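Local coordinates for protein Cwp19 (Clostridioides difficile, PDB 5OQ3) that probably cleaves bacterial cell-wall peptidoglycan, this chain being its TIM-barrel glycoside hydrolase domain, and may act as an N-acetylmuramoyl-L-alanine amidase, at residues Y302-V313 against L349-K357. Residues are numbered along the deposited sequence; the frame is centred on the assembly and turned at random. Where two conformers were deposited one is given.
Sequences YSKLVAWWANEV and LNRKYSEIK
The Tyr302 ring and the Asn350 amide meet nearly coplanar, their planes 25° apart, with Asn350 OD1 and Leu349 CD2 both at the edge of the ring. Tyr302 OH donates to Asn350 OD1 over 2.7 Å; the C=O...donor angle of 112°, within the carbonyl plane, places the hydroxyl on a lone pair. With chi1 near 180° (-176°) the Tyr302 phenol swings out from the helix, toward the amide. Ala310 CB, Val306 CG2 and Ala307 CA approach the Tyr353 ring obliquely, Ala310 CB at 3.8 Å from CD2 and Val306 CG2 at 4.1 Å from CE1, while Asn350 O lies in its plane at the edge. The Tyr353 OH is tied to the helix through a water that donates to Ser303 O. Leu349 CD2 packs against Ser303 CB and Val306 CG2, 3.8 Å from each. Farther along, Glu355 CG comes to 3.5 Å from Ala310 O and its CB packs on Val313 CG2, while the bend at chi2 brings Glu355 OE1 to 3.7 Å from Ala310 CB. Gln324 bonds both Tyr302 OH and Asn350 ND2, so the buried polar pair is secured from strand 319-324. In this TIM barrel, helix 302-313 thus packs beside the end of helix 343-350 and the turns leading into strand 356-361, with Val313 and Ile356 both resting on Leu320 of the intervening strand 319-324.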
loop_
_atom_site.group_PDB
_atom_site.type_symbol
_atom_site.label_atom_id
_atom_site.label_comp_id
_atom_site.label_asym_id
_atom_site.label_seq_id
_atom_site.Cartn_x
_atom_site.Cartn_y
_atom_site.Cartn_z
ATOM N N TYR A 302 18.203 8.910 -3.127
ATOM C CA TYR A 302 18.000 7.480 -3.153
ATOM C C TYR A 302 19.155 6.687 -2.532
ATOM O O TYR A 302 18.945 5.732 -1.767
ATOM C CB TYR A 302 17.773 7.008 -4.598
ATOM C CG TYR A 302 17.463 5.526 -4.738
ATOM C CD1 TYR A 302 18.497 4.561 -4.824
ATOM C CD2 TYR A 302 16.142 5.061 -4.794
ATOM C CE1 TYR A 302 18.207 3.209 -4.976
ATOM C CE2 TYR A 302 15.863 3.717 -4.920
ATOM C CZ TYR A 302 16.884 2.796 -5.024
ATOM O OH TYR A 302 16.570 1.485 -5.164
ATOM N N SER A 303 20.374 7.039 -2.867
ATOM C CA SER A 303 21.513 6.279 -2.369
ATOM C C SER A 303 21.648 6.382 -0.829
ATOM O O SER A 303 22.038 5.402 -0.182
ATOM C CB SER A 303 22.793 6.697 -3.094
ATOM O OG SER A 303 23.261 7.944 -2.646
ATOM N N LYS A 304 21.329 7.527 -0.249
ATOM C CA LYS A 304 21.376 7.693 1.209
ATOM C C LYS A 304 20.241 6.925 1.854
ATOM O O LYS A 304 20.415 6.278 2.903
ATOM C CB LYS A 304 21.282 9.182 1.592
ATOM C CG LYS A 304 22.517 9.962 1.156
ATOM C CD LYS A 304 22.493 11.387 1.683
ATOM C CE LYS A 304 23.801 12.090 1.376
ATOM N NZ LYS A 304 23.649 13.545 1.592
ATOM N N LEU A 305 19.078 6.953 1.212
ATOM C CA LEU A 305 17.931 6.293 1.790
ATOM C C LEU A 305 18.017 4.777 1.762
ATOM O O LEU A 305 17.568 4.128 2.726
ATOM C CB LEU A 305 16.654 6.829 1.145
ATOM C CG LEU A 305 16.261 8.230 1.677
ATOM C CD1 LEU A 305 15.321 8.939 0.707
ATOM C CD2 LEU A 305 15.687 8.113 3.095
ATOM N N VAL A 306 18.553 4.174 0.704
ATOM C CA VAL A 306 18.692 2.714 0.729
ATOM C C VAL A 306 19.572 2.287 1.915
ATOM O O VAL A 306 19.266 1.314 2.586
ATOM C CB VAL A 306 19.170 2.101 -0.608
ATOM C CG1 VAL A 306 18.110 2.174 -1.684
ATOM C CG2 VAL A 306 20.478 2.656 -1.084
ATOM N N ALA A 307 20.638 3.018 2.163
ATOM C CA ALA A 307 21.522 2.731 3.297
ATOM C C ALA A 307 20.837 2.893 4.642
ATOM O O ALA A 307 20.986 2.072 5.551
ATOM C CB ALA A 307 22.765 3.581 3.226
ATOM N N TRP A 308 20.076 3.971 4.751
ATOM C CA TRP A 308 19.376 4.266 5.994
ATOM C C TRP A 308 18.352 3.171 6.323
ATOM O O TRP A 308 18.291 2.671 7.459
ATOM C CB TRP A 308 18.716 5.673 5.927
ATOM C CG TRP A 308 18.154 6.067 7.267
ATOM C CD1 TRP A 308 18.840 6.687 8.286
ATOM C CD2 TRP A 308 16.797 5.835 7.760
ATOM N NE1 TRP A 308 17.999 6.861 9.356
ATOM C CE2 TRP A 308 16.753 6.353 9.076
ATOM C CE3 TRP A 308 15.653 5.254 7.211
ATOM C CZ2 TRP A 308 15.633 6.288 9.856
ATOM C CZ3 TRP A 308 14.535 5.208 7.971
ATOM C CH2 TRP A 308 14.524 5.717 9.293
ATOM N N TRP A 309 17.559 2.785 5.333
ATOM C CA TRP A 309 16.565 1.741 5.530
ATOM C C TRP A 309 17.176 0.372 5.768
ATOM O O TRP A 309 16.668 -0.396 6.612
ATOM C CB TRP A 309 15.590 1.730 4.357
ATOM C CG TRP A 309 14.597 2.859 4.406
ATOM C CD1 TRP A 309 14.550 3.960 3.624
ATOM C CD2 TRP A 309 13.499 2.963 5.307
ATOM N NE1 TRP A 309 13.497 4.758 4.007
ATOM C CE2 TRP A 309 12.834 4.152 5.032
ATOM C CE3 TRP A 309 12.990 2.126 6.292
ATOM C CZ2 TRP A 309 11.697 4.561 5.726
ATOM C CZ3 TRP A 309 11.843 2.542 7.013
ATOM C CH2 TRP A 309 11.215 3.738 6.703
ATOM N N ALA A 310 18.278 0.052 5.081
ATOM C CA ALA A 310 18.956 -1.199 5.349
ATOM C C ALA A 310 19.401 -1.280 6.792
ATOM O O ALA A 310 19.240 -2.301 7.451
ATOM C CB ALA A 310 20.140 -1.376 4.408
ATOM N N ASN A 311 19.907 -0.186 7.316
ATOM C CA ASN A 311 20.298 -0.142 8.715
ATOM C C ASN A 311 19.090 -0.302 9.669
ATOM O O ASN A 311 19.189 -0.979 10.717
ATOM C CB ASN A 311 21.073 1.153 9.018
ATOM C CG ASN A 311 21.570 1.182 10.445
ATOM O OD1 ASN A 311 22.471 0.409 10.807
ATOM N ND2 ASN A 311 20.961 2.030 11.275
ATOM N N GLU A 312 17.967 0.299 9.337
ATOM C CA GLU A 312 16.747 0.174 10.177
ATOM C C GLU A 312 16.316 -1.251 10.435
ATOM O O GLU A 312 15.830 -1.532 11.526
ATOM C CB GLU A 312 15.569 0.927 9.542
ATOM C CG GLU A 312 15.584 2.423 9.645
ATOM C CD GLU A 312 15.570 2.881 11.110
ATOM O OE1 GLU A 312 14.542 2.735 11.840
ATOM O OE2 GLU A 312 16.604 3.355 11.520
ATOM N N VAL A 313 16.441 -2.145 9.442
ATOM C CA VAL A 313 15.997 -3.519 9.638
ATOM C C VAL A 313 17.071 -4.472 10.136
ATOM O O VAL A 313 16.770 -5.632 10.468
ATOM C CB VAL A 313 15.315 -4.090 8.381
ATOM C CG1 VAL A 313 14.130 -3.205 7.966
ATOM C CG2 VAL A 313 16.316 -4.218 7.233
ATOM N N LEU A 349 22.621 -1.053 -6.900
ATOM C CA LEU A 349 22.968 -0.526 -5.593
ATOM C C LEU A 349 22.251 -1.301 -4.494
ATOM O O LEU A 349 22.876 -1.642 -3.479
ATOM C CB LEU A 349 22.655 0.958 -5.537
ATOM C CG LEU A 349 23.020 1.657 -4.220
ATOM C CD1 LEU A 349 24.526 1.560 -3.926
ATOM C CD2 LEU A 349 22.512 3.088 -4.207
ATOM N N ASN A 350 20.944 -1.541 -4.660
ATOM C CA ASN A 350 20.205 -2.273 -3.660
ATOM C C ASN A 350 20.903 -3.567 -3.327
ATOM O O ASN A 350 20.918 -4.002 -2.178
ATOM C CB ASN A 350 18.808 -2.671 -4.154
ATOM C CG ASN A 350 17.886 -1.499 -4.402
ATOM O OD1 ASN A 350 18.217 -0.334 -4.101
ATOM N ND2 ASN A 350 16.742 -1.800 -5.026
ATOM N N ARG A 351 21.388 -4.247 -4.353
ATOM C CA ARG A 351 21.984 -5.561 -4.199
ATOM C C ARG A 351 23.316 -5.571 -3.444
ATOM O O ARG A 351 23.823 -6.620 -3.104
ATOM C CB ARG A 351 22.062 -6.238 -5.573
ATOM C CG ARG A 351 20.671 -6.701 -6.053
ATOM C CD ARG A 351 20.639 -7.007 -7.495
ATOM N NE ARG A 351 19.458 -7.745 -7.885
ATOM C CZ ARG A 351 19.252 -8.177 -9.115
ATOM N NH1 ARG A 351 20.139 -7.886 -10.077
ATOM N NH2 ARG A 351 18.196 -8.883 -9.392
ATOM N N LYS A 352 23.883 -4.396 -3.196
ATOM C CA LYS A 352 25.048 -4.279 -2.323
ATOM C C LYS A 352 24.705 -4.425 -0.850
ATOM O O LYS A 352 25.619 -4.565 -0.020
ATOM C CB LYS A 352 25.765 -2.957 -2.565
ATOM C CG LYS A 352 26.341 -2.802 -3.975
ATOM C CD LYS A 352 27.361 -3.910 -4.319
ATOM C CE LYS A 352 28.128 -3.539 -5.596
ATOM N NZ LYS A 352 29.162 -4.599 -5.884
ATOM N N TYR A 353 23.407 -4.378 -0.510
ATOM C CA TYR A 353 22.963 -4.419 0.892
ATOM C C TYR A 353 22.276 -5.724 1.170
ATOM O O TYR A 353 21.193 -6.008 0.642
ATOM C CB TYR A 353 21.983 -3.228 1.171
ATOM C CG TYR A 353 22.666 -1.893 1.061
ATOM C CD1 TYR A 353 22.761 -1.255 -0.149
ATOM C CD2 TYR A 353 23.254 -1.275 2.170
ATOM C CE1 TYR A 353 23.420 -0.052 -0.276
ATOM C CE2 TYR A 353 23.931 -0.071 2.063
ATOM C CZ TYR A 353 24.008 0.547 0.827
ATOM O OH TYR A 353 24.686 1.756 0.706
ATOM N N SER A 354 22.882 -6.510 2.037
ATOM C CA SER A 354 22.320 -7.803 2.335
ATOM C C SER A 354 20.958 -7.745 3.029
ATOM O O SER A 354 20.187 -8.691 2.980
ATOM C CB SER A 354 23.273 -8.612 3.173
ATOM O OG SER A 354 23.455 -8.057 4.448
ATOM N N GLU A 355 20.657 -6.602 3.641
ATOM C CA GLU A 355 19.365 -6.423 4.314
ATOM C C GLU A 355 18.239 -6.185 3.319
ATOM O O GLU A 355 17.069 -6.310 3.674
ATOM C CB GLU A 355 19.433 -5.235 5.274
ATOM C CG GLU A 355 20.434 -5.394 6.384
ATOM C CD GLU A 355 21.873 -4.949 6.009
ATOM O OE1 GLU A 355 22.229 -4.437 4.866
ATOM O OE2 GLU A 355 22.674 -5.120 6.928
ATOM N N ILE A 356 18.554 -5.781 2.074
ATOM C CA ILE A 356 17.517 -5.571 1.076
ATOM C C ILE A 356 17.192 -6.902 0.396
ATOM O O ILE A 356 18.100 -7.586 -0.073
ATOM C CB ILE A 356 17.885 -4.468 0.095
ATOM C CG1 ILE A 356 17.974 -3.147 0.836
ATOM C CG2 ILE A 356 16.860 -4.414 -1.029
ATOM C CD1 ILE A 356 18.521 -1.993 0.038
ATOM N N LYS A 357 15.905 -7.265 0.402
ATOM C CA LYS A 357 15.434 -8.576 -0.047
ATOM C C LYS A 357 14.659 -8.552 -1.347
ATOM O O LYS A 357 14.131 -9.547 -1.779
ATOM C CB LYS A 357 14.625 -9.235 1.062
ATOM C CG LYS A 357 15.287 -9.359 2.409
ATOM C CD LYS A 357 16.474 -10.252 2.360
ATOM C CE LYS A 357 17.184 -10.366 3.716
ATOM N NZ LYS A 357 16.302 -10.636 4.880
HETATM O O HOH W 1 24.255 3.874 -0.871
#